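Local coordinates for CAMP factor (Mobiluncus curtisii, PDB 6JLC), which is probably a secreted pore-forming toxin that takes part in the CAMP haemolytic reaction, lysing sensitised red blood cells, at residues A[165-168]-A[169-173]; A[176-179]-A[180-183]. All coordinates share one frame; numbering follows the deposited sequence.

Overall arrangement
Both interactions are local and lie in the C-terminal part of the chain, within the CAMP factor family region of this all-helical protein. Interaction 1 comes first, near the C-terminal end of helix 152-173. Interaction 2 runs from the connecting loop into the first turn of helix 179-197. Their centres are about 11 Å apart, and both lie far from the centre of the chain. The two consecutive helices meet here: CE2 of Y182 lies 3.4 Å from CD of R169, and I173 also touches Y182. Helix 203-222 touches the first contact and the segment after it the second. Together the contacts mark one end of the three-helix part of the protein.

Interaction 1 (A[165-168]-A[169-173]); sequences TRVA and RDKEI. With ACT (acetate ion), chain B.
R166 and R169 lie side by side on one flank of helix 152-173 and share an acetate, probably from the crystallisation liquor. R166 meets it in a two-point grip: NE donates to acetate O, and NH2 donates to OXT at 2.8 Å with a nearly straight bond of 172°. R169 NH1 adds a third bond, to acetate O at 3.0 Å. The R166 chain runs extended from CG to NE, which carries its guanidinium past that of R169. The two planes are 40° apart. CB of R166 lies over one face of the R169 group, 3.6 Å from NH2.

R169 also forms a salt bridge with its neighbour D170, NE to OD1 at 3.0 Å. The hydrogen bonds within it, from NE and from NH2, are all weak. Outside the segments, R169 NH1 bonds to N186 of helix 179-197, and R166 makes a cation-pi contact with W163.

On another flank, V167 CG1 lies 3.3 Å from K171 NZ, the two chains running alongside each other.

The backbone is helical. R169 N bonds to T165 O at 2.8 Å, and E172 N bonds to A168 O. A wider pi-type turn spans 169-173.

Acetate O accepts from both R166 NE and R169 NH1 and so ties the two guanidinium groups together. D170 adds a second carboxylate on the R169 side, which probably holds that group in place.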
loop_
_atom_site.group_PDB
_atom_site.type_symbol
_atom_site.label_atom_id
_atom_site.label_comp_id
_atom_site.label_asym_id
_atom_site.label_seq_id
_atom_site.Cartn_x
_atom_site.Cartn_y
_atom_site.Cartn_z
ATOM N N THR A 165 5.771 2.102 -17.984
ATOM C CA THR A 165 6.187 2.440 -19.345
ATOM C C THR A 165 7.677 2.213 -19.527
ATOM O O THR A 165 8.111 1.743 -20.584
ATOM C CB THR A 165 5.811 3.889 -19.675
ATOM O OG1 THR A 165 4.408 4.072 -19.454
ATOM C CG2 THR A 165 6.137 4.227 -21.119
ATOM N N ARG A 166 8.472 2.537 -18.507
ATOM C CA ARG A 166 9.909 2.277 -18.575
ATOM C C ARG A 166 10.191 0.785 -18.716
ATOM O O ARG A 166 10.997 0.370 -19.554
ATOM C CB ARG A 166 10.595 2.830 -17.327
ATOM C CG ARG A 166 10.677 4.332 -17.260
ATOM C CD ARG A 166 11.084 4.754 -15.862
ATOM N NE ARG A 166 11.497 6.147 -15.832
ATOM C CZ ARG A 166 11.415 6.924 -14.758
ATOM N NH1 ARG A 166 10.947 6.439 -13.611
ATOM N NH2 ARG A 166 11.814 8.184 -14.828
ATOM N N VAL A 167 9.540 -0.035 -17.887
ATOM C CA VAL A 167 9.752 -1.479 -17.946
ATOM C C VAL A 167 9.399 -2.007 -19.330
ATOM O O VAL A 167 10.192 -2.710 -19.965
ATOM C CB VAL A 167 8.943 -2.187 -16.847
ATOM C CG1 VAL A 167 8.799 -3.672 -17.168
ATOM C CG2 VAL A 167 9.606 -1.993 -15.495
ATOM N N ALA A 168 8.207 -1.658 -19.824
ATOM C CA ALA A 168 7.790 -2.099 -21.152
ATOM C C ALA A 168 8.681 -1.533 -22.249
ATOM O O ALA A 168 8.901 -2.193 -23.275
ATOM C CB ALA A 168 6.332 -1.710 -21.402
ATOM N N ARG A 169 9.210 -0.324 -22.062
ATOM C CA ARG A 169 10.070 0.254 -23.092
ATOM C C ARG A 169 11.342 -0.566 -23.271
ATOM O O ARG A 169 11.788 -0.794 -24.399
ATOM C CB ARG A 169 10.415 1.700 -22.735
ATOM C CG ARG A 169 11.570 2.279 -23.542
ATOM C CD ARG A 169 12.321 3.337 -22.737
ATOM N NE ARG A 169 12.806 2.834 -21.456
ATOM C CZ ARG A 169 13.153 3.608 -20.431
ATOM N NH1 ARG A 169 13.067 4.930 -20.523
ATOM N NH2 ARG A 169 13.579 3.060 -19.301
ATOM N N ASP A 170 11.933 -1.016 -22.162
ATOM C CA ASP A 170 13.195 -1.743 -22.222
ATOM C C ASP A 170 13.010 -3.155 -22.760
ATOM O O ASP A 170 13.949 -3.728 -23.326
ATOM C CB ASP A 170 13.827 -1.789 -20.833
ATOM C CG ASP A 170 14.195 -0.413 -20.309
ATOM O OD1 ASP A 170 14.602 0.454 -21.119
ATOM O OD2 ASP A 170 14.076 -0.209 -19.079
ATOM N N LYS A 171 11.817 -3.731 -22.596
ATOM C CA LYS A 171 11.550 -5.095 -23.029
ATOM C C LYS A 171 10.993 -5.187 -24.441
ATOM O O LYS A 171 11.140 -6.236 -25.077
ATOM C CB LYS A 171 10.580 -5.778 -22.059
ATOM C CG LYS A 171 11.175 -6.023 -20.686
ATOM C CD LYS A 171 10.449 -7.136 -19.949
ATOM C CE LYS A 171 10.248 -6.774 -18.480
ATOM N NZ LYS A 171 8.824 -6.883 -18.061
ATOM N N GLU A 172 10.379 -4.122 -24.958
ATOM C CA GLU A 172 9.713 -4.183 -26.251
ATOM C C GLU A 172 10.186 -3.155 -27.267
ATOM O O GLU A 172 10.044 -3.402 -28.463
ATOM C CB GLU A 172 8.194 -4.021 -26.077
ATOM C CG GLU A 172 7.541 -5.151 -25.308
ATOM C CD GLU A 172 7.345 -6.390 -26.159
ATOM O OE1 GLU A 172 7.627 -6.333 -27.379
ATOM O OE2 GLU A 172 6.909 -7.421 -25.604
ATOM N N ILE A 173 10.725 -2.018 -26.841
ATOM C CA ILE A 173 11.100 -0.944 -27.764
ATOM C C ILE A 173 12.599 -0.899 -27.990
ATOM O O ILE A 173 13.065 -0.861 -29.127
ATOM C CB ILE A 173 10.581 0.417 -27.251
ATOM C CG1 ILE A 173 9.096 0.317 -26.884
ATOM C CG2 ILE A 173 10.826 1.492 -28.298
ATOM C CD1 ILE A 173 8.221 -0.060 -28.055
HETATM C C ACT B . 12.951 8.146 -18.288
HETATM O O ACT B . 12.873 6.882 -18.233
HETATM O OXT ACT B . 12.889 8.970 -17.344
HETATM C CH3 ACT B . 13.130 8.787 -19.699
#

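Interaction 2 (A[176-179]-A[180-183]); sequences HKNF and RTYQ
N178 and T181 pack at the start of helix 179-197, where N178 occupies the N-cap position. The close part of the contact gathers round N178. Its CG is anti to the backbone N (chi1 177°), which brings OD1 over the start of the R180 side chain, 3.0 Å from CB. CB of N178 lies 3.4 Å from OG1 of T181. The other branch of T181, the methyl CG2, meets K177 CG at 3.8 Å. CG2 stands anti to the backbone N (OG1 chi1 -58°), which directs the methyl to K177 while the hydroxyl faces N178. T181 also touches I173 of the preceding helix and A223 beyond helix 203-222.

The backbone closes the first turn. Y182 N bonds to N178 O at 3.0 Å with an angle of 162°, and Q183 N bonds to F179 O at 2.9 Å.

The outer side is looser. The R180 guanidinium plane is 77° from the N178 amide. F179, R180 and Q183 are exposed and touch crystal neighbours, and F179 was modelled in two conformers. K177 NZ leaves the contact and bonds to S225 OG.

The helix start thus rests on N178 at the N-cap and on the two backbone bonds that close the first turn. T181 CG2 against K177 CG adds an apolar touch between the loop and this turn.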
loop_
_atom_site.group_PDB
_atom_site.type_symbol
_atom_site.label_atom_id
_atom_site.label_comp_id
_atom_site.label_asym_id
_atom_site.label_seq_id
_atom_site.Cartn_x
_atom_site.Cartn_y
_atom_site.Cartn_z
ATOM N N HIS A 176 13.656 -4.114 -29.900
ATOM C CA HIS A 176 13.248 -4.384 -31.273
ATOM C C HIS A 176 12.938 -3.174 -32.149
ATOM O O HIS A 176 12.563 -3.372 -33.309
ATOM C CB HIS A 176 12.015 -5.303 -31.289
ATOM C CG HIS A 176 12.161 -6.526 -30.441
ATOM N ND1 HIS A 176 11.341 -6.788 -29.363
ATOM C CD2 HIS A 176 13.027 -7.564 -30.512
ATOM C CE1 HIS A 176 11.696 -7.931 -28.807
ATOM N NE2 HIS A 176 12.719 -8.422 -29.485
ATOM N N LYS A 177 13.087 -1.944 -31.668
ATOM C CA LYS A 177 12.616 -0.800 -32.443
ATOM C C LYS A 177 13.747 0.155 -32.800
ATOM O O LYS A 177 14.875 0.046 -32.319
ATOM C CB LYS A 177 11.518 -0.036 -31.691
ATOM C CG LYS A 177 10.128 -0.234 -32.258
ATOM C CD LYS A 177 9.710 -1.688 -32.152
ATOM C CE LYS A 177 8.212 -1.835 -32.223
ATOM N NZ LYS A 177 7.816 -3.237 -32.499
ATOM N N ASN A 178 13.394 1.115 -33.651
ATOM C CA ASN A 178 14.301 2.165 -34.100
ATOM C C ASN A 178 14.809 2.992 -32.919
ATOM O O ASN A 178 14.149 3.108 -31.885
ATOM C CB ASN A 178 13.553 3.054 -35.100
ATOM C CG ASN A 178 14.362 4.241 -35.583
ATOM O OD1 ASN A 178 13.792 5.282 -35.896
ATOM N ND2 ASN A 178 15.680 4.082 -35.699
ATOM N N PHE A 179 16.013 3.560 -33.075
ATOM C CA PHE A 179 16.530 4.492 -32.075
ATOM C C PHE A 179 15.611 5.711 -31.946
ATOM O O PHE A 179 15.330 6.163 -30.831
ATOM C CB PHE A 179 17.948 4.941 -32.448
ATOM C CG PHE A 179 19.024 3.928 -32.139
ATOM C CD1 PHE A 179 18.752 2.571 -32.122
ATOM C CD2 PHE A 179 20.323 4.345 -31.883
ATOM C CE1 PHE A 179 19.749 1.649 -31.847
ATOM C CE2 PHE A 179 21.324 3.429 -31.604
ATOM C CZ PHE A 179 21.036 2.081 -31.588
ATOM N N ARG A 180 15.149 6.246 -33.077
ATOM C CA ARG A 180 14.230 7.383 -33.036
ATOM C C ARG A 180 12.923 7.026 -32.346
ATOM O O ARG A 180 12.320 7.877 -31.682
ATOM C CB ARG A 180 13.936 7.889 -34.449
ATOM C CG ARG A 180 15.091 8.587 -35.130
ATOM C CD ARG A 180 14.585 9.474 -36.249
ATOM N NE ARG A 180 14.225 8.716 -37.445
ATOM C CZ ARG A 180 13.450 9.183 -38.420
ATOM N NH1 ARG A 180 12.941 10.409 -38.338
ATOM N NH2 ARG A 180 13.185 8.426 -39.480
ATOM N N THR A 181 12.461 5.782 -32.504
ATOM C CA THR A 181 11.241 5.350 -31.829
ATOM C C THR A 181 11.453 5.315 -30.320
ATOM O O THR A 181 10.595 5.751 -29.543
ATOM C CB THR A 181 10.815 3.966 -32.336
ATOM O OG1 THR A 181 10.620 3.996 -33.759
ATOM C CG2 THR A 181 9.523 3.517 -31.648
ATOM N N TYR A 182 12.597 4.783 -29.895
ATOM C CA TYR A 182 12.939 4.757 -28.475
ATOM C C TYR A 182 13.024 6.166 -27.900
ATOM O O TYR A 182 12.483 6.443 -26.821
ATOM C CB TYR A 182 14.267 4.025 -28.292
ATOM C CG TYR A 182 14.707 3.813 -26.858
ATOM C CD1 TYR A 182 15.523 4.742 -26.214
ATOM C CD2 TYR A 182 14.341 2.668 -26.164
ATOM C CE1 TYR A 182 15.952 4.537 -24.913
ATOM C CE2 TYR A 182 14.763 2.451 -24.866
ATOM C CZ TYR A 182 15.565 3.389 -24.240
ATOM O OH TYR A 182 15.983 3.167 -22.944
ATOM N N GLN A 183 13.713 7.068 -28.608
ATOM C CA GLN A 183 13.950 8.413 -28.093
ATOM C C GLN A 183 12.656 9.217 -27.999
ATOM O O GLN A 183 12.443 9.946 -27.024
ATOM C CB GLN A 183 14.973 9.132 -28.976
ATOM C CG GLN A 183 15.383 10.507 -28.480
ATOM C CD GLN A 183 16.551 11.076 -29.259
ATOM O OE1 GLN A 183 17.709 10.852 -28.912
ATOM N NE2 GLN A 183 16.251 11.823 -30.317
#